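Local coordinates for DUF3218 domain-containing protein (Pseudomonas aeruginosa, PDB 2IGS) that is of unknown function but belongs to a family grouped with the lysozyme clan, and folds as a largely helical domain, at residues 30-42 with 96-110. Residues are numbered along the deposited sequence; the frame is centred on the assembly and turned at random. Where two conformers were deposited one is given.
Sequences GFVFPEAQTIEAW and LPLLTSMAQNLDRIK. With SO4 (sulfate ion), chain U.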
loop_
_atom_site.group_PDB
_atom_site.type_symbol
_atom_site.label_atom_id
_atom_site.label_comp_id
_atom_site.label_asym_id
_atom_site.label_seq_id
_atom_site.Cartn_x
_atom_site.Cartn_y
_atom_site.Cartn_z
ATOM N N GLY F 30 -4.187 48.118 -33.813
ATOM C CA GLY F 30 -3.263 47.025 -34.143
ATOM C C GLY F 30 -3.044 45.982 -33.062
ATOM O O GLY F 30 -2.329 45.000 -33.290
ATOM N N PHE F 31 -3.640 46.200 -31.886
ATOM C CA PHE F 31 -3.583 45.259 -30.765
ATOM C C PHE F 31 -4.504 44.092 -31.079
ATOM O O PHE F 31 -5.686 44.283 -31.385
ATOM C CB PHE F 31 -4.024 45.966 -29.472
ATOM C CG PHE F 31 -4.178 45.057 -28.275
ATOM C CD1 PHE F 31 -3.088 44.766 -27.450
ATOM C CD2 PHE F 31 -5.428 44.519 -27.941
ATOM C CE1 PHE F 31 -3.237 43.942 -26.315
ATOM C CE2 PHE F 31 -5.583 43.698 -26.823
ATOM C CZ PHE F 31 -4.483 43.410 -26.004
ATOM N N VAL F 32 -3.948 42.886 -31.019
ATOM C CA VAL F 32 -4.711 41.660 -31.235
ATOM C C VAL F 32 -5.483 41.327 -29.949
ATOM O O VAL F 32 -4.894 40.890 -28.945
ATOM C CB VAL F 32 -3.791 40.480 -31.670
ATOM C CG1 VAL F 32 -4.619 39.269 -32.090
ATOM C CG2 VAL F 32 -2.848 40.892 -32.805
ATOM N N PHE F 33 -6.793 41.574 -29.980
ATOM C CA PHE F 33 -7.688 41.351 -28.840
ATOM C C PHE F 33 -7.892 39.844 -28.591
ATOM O O PHE F 33 -8.366 39.125 -29.483
ATOM C CB PHE F 33 -9.033 42.056 -29.094
ATOM C CG PHE F 33 -9.976 42.010 -27.925
ATOM C CD1 PHE F 33 -11.023 41.091 -27.889
ATOM C CD2 PHE F 33 -9.819 42.873 -26.853
ATOM C CE1 PHE F 33 -11.898 41.037 -26.787
ATOM C CE2 PHE F 33 -10.680 42.813 -25.748
ATOM C CZ PHE F 33 -11.717 41.896 -25.719
ATOM N N PRO F 34 -7.534 39.355 -27.377
ATOM C CA PRO F 34 -7.722 37.915 -27.091
ATOM C C PRO F 34 -9.190 37.603 -26.730
ATOM O O PRO F 34 -9.513 37.404 -25.534
ATOM C CB PRO F 34 -6.779 37.665 -25.897
ATOM C CG PRO F 34 -6.628 39.020 -25.218
ATOM C CD PRO F 34 -6.951 40.092 -26.239
ATOM N N GLU F 35 -10.073 37.567 -27.730
ATOM C CA GLU F 35 -11.506 37.462 -27.443
ATOM C C GLU F 35 -11.922 36.138 -26.789
ATOM O O GLU F 35 -12.739 36.152 -25.872
ATOM C CB GLU F 35 -12.380 37.759 -28.668
ATOM C CG GLU F 35 -13.851 37.928 -28.312
ATOM C CD GLU F 35 -14.666 38.645 -29.364
ATOM O OE1 GLU F 35 -14.529 38.312 -30.554
ATOM O OE2 GLU F 35 -15.465 39.541 -28.992
ATOM N N ALA F 36 -11.385 35.014 -27.267
ATOM C CA ALA F 36 -11.758 33.706 -26.713
ATOM C C ALA F 36 -11.445 33.580 -25.230
ATOM O O ALA F 36 -12.315 33.194 -24.459
ATOM C CB ALA F 36 -11.117 32.551 -27.510
ATOM N N GLN F 37 -10.211 33.926 -24.850
ATOM C CA GLN F 37 -9.766 33.899 -23.459
ATOM C C GLN F 37 -10.518 34.882 -22.559
ATOM O O GLN F 37 -10.799 34.575 -21.398
ATOM C CB GLN F 37 -8.254 34.143 -23.346
ATOM C CG GLN F 37 -7.385 33.097 -24.049
ATOM C CD GLN F 37 -6.937 33.518 -25.444
ATOM O OE1 GLN F 37 -7.708 34.097 -26.214
ATOM N NE2 GLN F 37 -5.684 33.216 -25.775
ATOM N N THR F 38 -10.851 36.047 -23.104
ATOM C CA THR F 38 -11.564 37.092 -22.353
ATOM C C THR F 38 -13.018 36.698 -22.015
ATOM O O THR F 38 -13.439 36.842 -20.862
ATOM C CB THR F 38 -11.517 38.443 -23.094
ATOM O OG1 THR F 38 -10.148 38.807 -23.315
ATOM C CG2 THR F 38 -12.179 39.524 -22.278
ATOM N N ILE F 39 -13.762 36.199 -23.010
ATOM C CA ILE F 39 -15.109 35.663 -22.763
ATOM C C ILE F 39 -15.057 34.521 -21.730
ATOM O O ILE F 39 -15.823 34.528 -20.753
ATOM C CB ILE F 39 -15.831 35.165 -24.066
ATOM C CG1 ILE F 39 -15.960 36.279 -25.117
ATOM C CG2 ILE F 39 -17.213 34.626 -23.728
ATOM C CD1 ILE F 39 -15.981 35.781 -26.583
ATOM N N GLU F 40 -14.151 33.558 -21.955
ATOM C CA GLU F 40 -14.015 32.393 -21.090
ATOM C C GLU F 40 -13.656 32.756 -19.643
ATOM O O GLU F 40 -14.248 32.229 -18.709
ATOM C CB GLU F 40 -13.005 31.378 -21.659
ATOM C CG GLU F 40 -12.977 30.093 -20.848
ATOM C CD GLU F 40 -12.067 29.018 -21.406
ATOM O OE1 GLU F 40 -11.497 29.218 -22.490
ATOM O OE2 GLU F 40 -11.902 27.977 -20.732
ATOM N N ALA F 41 -12.688 33.646 -19.466
ATOM C CA ALA F 41 -12.295 34.131 -18.126
ATOM C C ALA F 41 -13.469 34.772 -17.378
ATOM O O ALA F 41 -13.717 34.478 -16.212
ATOM C CB ALA F 41 -11.129 35.129 -18.244
ATOM N N TRP F 42 -14.200 35.655 -18.053
ATOM C CA TRP F 42 -15.258 36.435 -17.384
ATOM C C TRP F 42 -16.597 35.676 -17.278
ATOM O O TRP F 42 -17.500 36.103 -16.572
ATOM C CB TRP F 42 -15.393 37.820 -18.041
ATOM C CG TRP F 42 -14.222 38.748 -17.681
ATOM C CD1 TRP F 42 -13.380 38.639 -16.588
ATOM C CD2 TRP F 42 -13.818 39.947 -18.372
ATOM N NE1 TRP F 42 -12.481 39.686 -16.567
ATOM C CE2 TRP F 42 -12.713 40.493 -17.657
ATOM C CE3 TRP F 42 -14.263 40.597 -19.542
ATOM C CZ2 TRP F 42 -12.047 41.657 -18.075
ATOM C CZ3 TRP F 42 -13.610 41.767 -19.949
ATOM C CH2 TRP F 42 -12.514 42.287 -19.204
ATOM N N LEU F 96 -4.870 47.083 -21.642
ATOM C CA LEU F 96 -4.189 46.084 -22.480
ATOM C C LEU F 96 -3.375 45.080 -21.633
ATOM O O LEU F 96 -3.407 43.881 -21.911
ATOM C CB LEU F 96 -3.365 46.748 -23.606
ATOM C CG LEU F 96 -4.142 47.695 -24.544
ATOM C CD1 LEU F 96 -3.265 48.284 -25.634
ATOM C CD2 LEU F 96 -5.369 47.044 -25.169
ATOM N N PRO F 97 -2.661 45.558 -20.585
ATOM C CA PRO F 97 -1.990 44.603 -19.696
ATOM C C PRO F 97 -2.940 43.628 -19.000
ATOM O O PRO F 97 -2.599 42.458 -18.827
ATOM C CB PRO F 97 -1.294 45.510 -18.673
ATOM C CG PRO F 97 -1.099 46.823 -19.414
ATOM C CD PRO F 97 -2.374 46.955 -20.187
ATOM N N LEU F 98 -4.120 44.096 -18.614
ATOM C CA LEU F 98 -5.140 43.212 -18.069
ATOM C C LEU F 98 -5.556 42.154 -19.087
ATOM O O LEU F 98 -5.654 40.975 -18.761
ATOM C CB LEU F 98 -6.377 43.996 -17.615
ATOM C CG LEU F 98 -7.423 43.179 -16.829
ATOM C CD1 LEU F 98 -8.214 44.089 -15.871
ATOM C CD2 LEU F 98 -8.378 42.396 -17.761
ATOM N N LEU F 99 -5.822 42.583 -20.313
ATOM C CA LEU F 99 -6.295 41.668 -21.324
ATOM C C LEU F 99 -5.233 40.637 -21.672
ATOM O O LEU F 99 -5.526 39.438 -21.729
ATOM C CB LEU F 99 -6.735 42.429 -22.560
ATOM C CG LEU F 99 -8.007 43.262 -22.400
ATOM C CD1 LEU F 99 -8.314 43.971 -23.692
ATOM C CD2 LEU F 99 -9.185 42.382 -21.951
ATOM N N THR F 100 -4.008 41.127 -21.883
ATOM C CA THR F 100 -2.834 40.295 -22.141
ATOM C C THR F 100 -2.615 39.282 -21.020
ATOM O O THR F 100 -2.449 38.106 -21.296
ATOM C CB THR F 100 -1.559 41.154 -22.340
ATOM O OG1 THR F 100 -1.728 42.024 -23.470
ATOM C CG2 THR F 100 -0.362 40.296 -22.609
ATOM N N SER F 101 -2.646 39.742 -19.769
ATOM C CA SER F 101 -2.262 38.918 -18.626
ATOM C C SER F 101 -3.280 37.809 -18.370
ATOM O O SER F 101 -2.898 36.660 -18.142
ATOM C CB SER F 101 -2.011 39.777 -17.366
ATOM O OG SER F 101 -2.981 39.583 -16.336
HETATM N N MSE F 102 -4.572 38.143 -18.440
HETATM C CA MSE F 102 -5.618 37.135 -18.350
HETATM C C MSE F 102 -5.515 36.054 -19.402
HETATM O O MSE F 102 -5.774 34.898 -19.100
HETATM C CB MSE F 102 -6.998 37.757 -18.427
HETATM C CG MSE F 102 -7.458 38.340 -17.129
HETATM SE SE MSE F 102 -9.375 38.396 -16.972
HETATM C CE MSE F 102 -9.891 38.724 -18.813
ATOM N N ALA F 103 -5.143 36.422 -20.628
ATOM C CA ALA F 103 -5.057 35.465 -21.722
ATOM C C ALA F 103 -3.948 34.462 -21.436
ATOM O O ALA F 103 -4.159 33.263 -21.531
ATOM C CB ALA F 103 -4.808 36.188 -23.048
ATOM N N GLN F 104 -2.778 34.977 -21.053
ATOM C CA GLN F 104 -1.605 34.171 -20.727
ATOM C C GLN F 104 -1.835 33.286 -19.502
ATOM O O GLN F 104 -1.477 32.100 -19.516
ATOM C CB GLN F 104 -0.364 35.065 -20.540
ATOM C CG GLN F 104 0.127 35.714 -21.847
ATOM C CD GLN F 104 1.140 36.849 -21.648
ATOM O OE1 GLN F 104 1.249 37.433 -20.562
ATOM N NE2 GLN F 104 1.879 37.174 -22.714
ATOM N N ASN F 105 -2.443 33.849 -18.461
ATOM C CA ASN F 105 -2.691 33.088 -17.239
ATOM C C ASN F 105 -3.690 31.952 -17.443
ATOM O O ASN F 105 -3.435 30.815 -17.028
ATOM C CB ASN F 105 -3.018 34.002 -16.051
ATOM C CG ASN F 105 -1.774 34.782 -15.562
ATOM O OD1 ASN F 105 -0.657 34.247 -15.568
ATOM N ND2 ASN F 105 -1.961 36.048 -15.162
ATOM N N LEU F 106 -4.782 32.262 -18.137
ATOM C CA LEU F 106 -5.790 31.285 -18.536
ATOM C C LEU F 106 -5.252 30.145 -19.388
ATOM O O LEU F 106 -5.662 28.980 -19.198
ATOM C CB LEU F 106 -6.925 31.981 -19.279
ATOM C CG LEU F 106 -8.385 31.482 -19.221
ATOM C CD1 LEU F 106 -8.980 31.279 -20.606
ATOM C CD2 LEU F 106 -8.665 30.289 -18.286
ATOM N N ASP F 107 -4.361 30.450 -20.330
ATOM C CA ASP F 107 -3.789 29.382 -21.147
ATOM C C ASP F 107 -2.825 28.494 -20.350
ATOM O O ASP F 107 -2.765 27.284 -20.577
ATOM C CB ASP F 107 -3.180 29.937 -22.443
ATOM C CG ASP F 107 -4.246 30.470 -23.405
ATOM O OD1 ASP F 107 -5.432 30.059 -23.292
ATOM O OD2 ASP F 107 -3.909 31.303 -24.268
ATOM N N ARG F 108 -2.074 29.102 -19.430
ATOM C CA ARG F 108 -1.255 28.364 -18.462
ATOM C C ARG F 108 -2.109 27.398 -17.645
ATOM O O ARG F 108 -1.776 26.222 -17.529
ATOM C CB ARG F 108 -0.497 29.318 -17.526
ATOM C CG ARG F 108 1.034 29.316 -17.680
ATOM C CD ARG F 108 1.702 30.351 -16.751
ATOM N NE ARG F 108 2.706 29.768 -15.847
ATOM C CZ ARG F 108 3.207 30.375 -14.766
ATOM N NH1 ARG F 108 4.100 29.754 -14.012
ATOM N NH2 ARG F 108 2.816 31.597 -14.424
ATOM N N ILE F 109 -3.218 27.896 -17.105
ATOM C CA ILE F 109 -4.115 27.080 -16.268
ATOM C C ILE F 109 -4.724 25.900 -17.057
ATOM O O ILE F 109 -4.763 24.774 -16.569
ATOM C CB ILE F 109 -5.203 27.973 -15.620
ATOM C CG1 ILE F 109 -4.588 28.794 -14.489
ATOM C CG2 ILE F 109 -6.375 27.158 -15.124
ATOM C CD1 ILE F 109 -5.466 29.947 -13.991
ATOM N N LYS F 110 -5.136 26.163 -18.293
ATOM C CA LYS F 110 -5.718 25.147 -19.157
ATOM C C LYS F 110 -4.696 24.105 -19.622
ATOM O O LYS F 110 -5.036 22.935 -19.755
ATOM C CB LYS F 110 -6.402 25.795 -20.360
ATOM C CG LYS F 110 -7.651 26.600 -19.999
ATOM C CD LYS F 110 -8.111 27.447 -21.182
ATOM C CE LYS F 110 -8.793 26.610 -22.261
ATOM N NZ LYS F 110 -9.202 27.446 -23.424
HETATM S S SO4 U . 3.671 26.265 -15.797
HETATM O O1 SO4 U . 4.676 25.941 -16.809
HETATM O O2 SO4 U . 2.422 26.614 -16.477
HETATM O O3 SO4 U . 3.473 25.099 -14.925
HETATM O O4 SO4 U . 4.147 27.402 -15.004
HETATM O O HOH W 1 -7.982 37.999 -21.912
#
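Thr38 OG1 is gripped twice: it donates to Pro34 O at 2.7 Å, and a water that donates to it also donates to Leu99 O, tying the first turn of one helix to the backbone of the other. Pro34, the N-cap residue, sets its CB and CG against the methyl of Ala103, where the two backbones come close enough for Gln37 CB to rest on Ala103 CA.

From there the contact divides into an apolar half and a polar half. Phe31 takes Leu96 CD2 squarely over the ring centre, a CH-pi contact 3.6 Å from the centroid, while Thr100 OG1 meets the ring edge. Deeper in, the selenomethionine Met102 reaches Trp42, its CE over the five-membered ring and SE 3.4 Å from Trp42 NE1, a Met-aromatic contact; NE1 itself bonds to Thr204 O.

At the other end Gln37, bent at chi2 (97°), turns NE2 onto the syn side of Asp107 OD2 at 3.0 Å, a nearly straight bond. Lys110 NZ reaches the syn lone pair of Glu40 OE1, also at 3.0 Å, in a salt bridge, and Tyr117 OH holds OE2.

The axes of segments 35-42 and 96-110 approach to 8.9 Å and cross at 78°; the helices they belong to, 35-48 and 87-113, thus pack almost perpendicularly here, as in an orthogonal helix bundle, with small Ala103 near the crossing.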